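Local atomic coordinates of coenzyme PQQ synthesis protein B (Methylobacterium extorquens, PDB entry 4Z7R), a protein that may be involved in moving pyrroloquinoline quinone or its precursor to the periplasm as part of PQQ biosynthesis, and binds zinc ions. Residues Y109-P112 with G113-A116. Numbering follows the deposited sequence.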
loop_
_atom_site.group_PDB
_atom_site.type_symbol
_atom_site.label_atom_id
_atom_site.label_comp_id
_atom_site.label_asym_id
_atom_site.label_seq_id
_atom_site.Cartn_x
_atom_site.Cartn_y
_atom_site.Cartn_z
ATOM N N TYR A 109 14.591 11.865 -3.610
ATOM C CA TYR A 109 15.751 11.731 -4.488
ATOM C C TYR A 109 15.581 10.613 -5.509
ATOM O O TYR A 109 15.093 9.533 -5.180
ATOM C CB TYR A 109 17.019 11.453 -3.681
ATOM C CG TYR A 109 17.434 12.538 -2.715
ATOM C CD1 TYR A 109 18.279 13.567 -3.113
ATOM C CD2 TYR A 109 17.012 12.512 -1.393
ATOM C CE1 TYR A 109 18.676 14.555 -2.221
ATOM C CE2 TYR A 109 17.402 13.489 -0.496
ATOM C CZ TYR A 109 18.235 14.507 -0.915
ATOM O OH TYR A 109 18.616 15.480 -0.020
ATOM N N ALA A 110 15.993 10.884 -6.744
ATOM C CA ALA A 110 16.060 9.864 -7.788
ATOM C C ALA A 110 16.897 10.375 -8.956
ATOM O O ALA A 110 17.246 11.552 -9.007
ATOM C CB ALA A 110 14.667 9.469 -8.259
ATOM N N THR A 111 17.246 9.486 -9.878
ATOM C CA THR A 111 17.912 9.908 -11.104
ATOM C C THR A 111 16.944 10.781 -11.902
ATOM O O THR A 111 15.733 10.711 -11.678
ATOM C CB THR A 111 18.367 8.707 -11.947
ATOM O OG1 THR A 111 17.223 7.946 -12.356
ATOM C CG2 THR A 111 19.309 7.826 -11.142
ATOM N N PRO A 112 17.463 11.613 -12.824
ATOM C CA PRO A 112 16.566 12.473 -13.605
ATOM C C PRO A 112 15.483 11.694 -14.352
ATOM O O PRO A 112 14.336 12.134 -14.394
ATOM C CB PRO A 112 17.516 13.162 -14.588
ATOM C CG PRO A 112 18.818 13.211 -13.860
ATOM C CD PRO A 112 18.882 11.910 -13.103
ATOM N N GLY A 113 15.842 10.547 -14.918
ATOM C CA GLY A 113 14.888 9.733 -15.650
ATOM C C GLY A 113 13.751 9.204 -14.793
ATOM O O GLY A 113 12.588 9.243 -15.199
ATOM N N ILE A 114 14.081 8.716 -13.602
ATOM C CA ILE A 114 13.076 8.140 -12.712
ATOM C C ILE A 114 12.163 9.208 -12.109
ATOM O O ILE A 114 10.941 9.048 -12.107
ATOM C CB ILE A 114 13.735 7.318 -11.587
ATOM C CG1 ILE A 114 14.317 6.031 -12.167
ATOM C CG2 ILE A 114 12.722 6.962 -10.510
ATOM C CD1 ILE A 114 13.294 5.194 -12.925
ATOM N N LEU A 115 12.755 10.298 -11.633
ATOM C CA LEU A 115 11.985 11.413 -11.095
ATOM C C LEU A 115 11.015 11.960 -12.138
ATOM O O LEU A 115 9.860 12.258 -11.828
ATOM C CB LEU A 115 12.918 12.524 -10.609
ATOM C CG LEU A 115 12.532 13.207 -9.296
ATOM C CD1 LEU A 115 11.844 12.225 -8.360
ATOM C CD2 LEU A 115 13.754 13.821 -8.630
ATOM N N ALA A 116 11.487 12.090 -13.375
ATOM C CA ALA A 116 10.656 12.590 -14.463
ATOM C C ALA A 116 9.476 11.661 -14.723
ATOM O O ALA A 116 8.352 12.119 -14.919
ATOM C CB ALA A 116 11.480 12.766 -15.729
#
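Thr111 OG1 takes part in two hydrogen bonds, accepting a weak one from Ile114 N, 3.5 Å away, and donating to the backbone oxygen of Glu176. A chi1 of 63° sets OG1 between the backbone N and the carbonyl carbon, facing the opening turn of helix 112-119, while the methyl CG2 lies beside the backbone N. Thr111 is thus the N-cap of that helix, and the first turn illustrates how the first amides of a helix, which lack a carbonyl one turn back, find other partners. Pro112 has no N-H to satisfy, Gly113 N is met by the carboxylate oxygen OE1 of Glu176, and Ile114 N turns to the threonine hydroxyl.

The regular helical pattern then begins. Leu115 N bonds to Thr111 O at 3.0 Å, almost straight at the hydrogen. Ala116 N reaches Pro112 O at 3.0 Å, with the donor tilted 30° from the carbonyl plane. In the metallo-beta-lactamase fold of this protein, the turn carries the chain from strand 106-110 into the helix of a beta-alpha-beta unit completed by strand 132-136.

Next to the cap, the contact between strand end and helix is apolar. The methyl of Ala110, the last residue of the strand, meets both Ile114 CG2 and Leu115 CD1, each 3.9 Å from Ala110 CB. Ile114 divides its branches: CG2, anti to the backbone N, takes the alanine methyl, whereas CG1 passes 3.5 Å from Thr111 OG1. Leu115 also packs against Thr136 of strand 132-136.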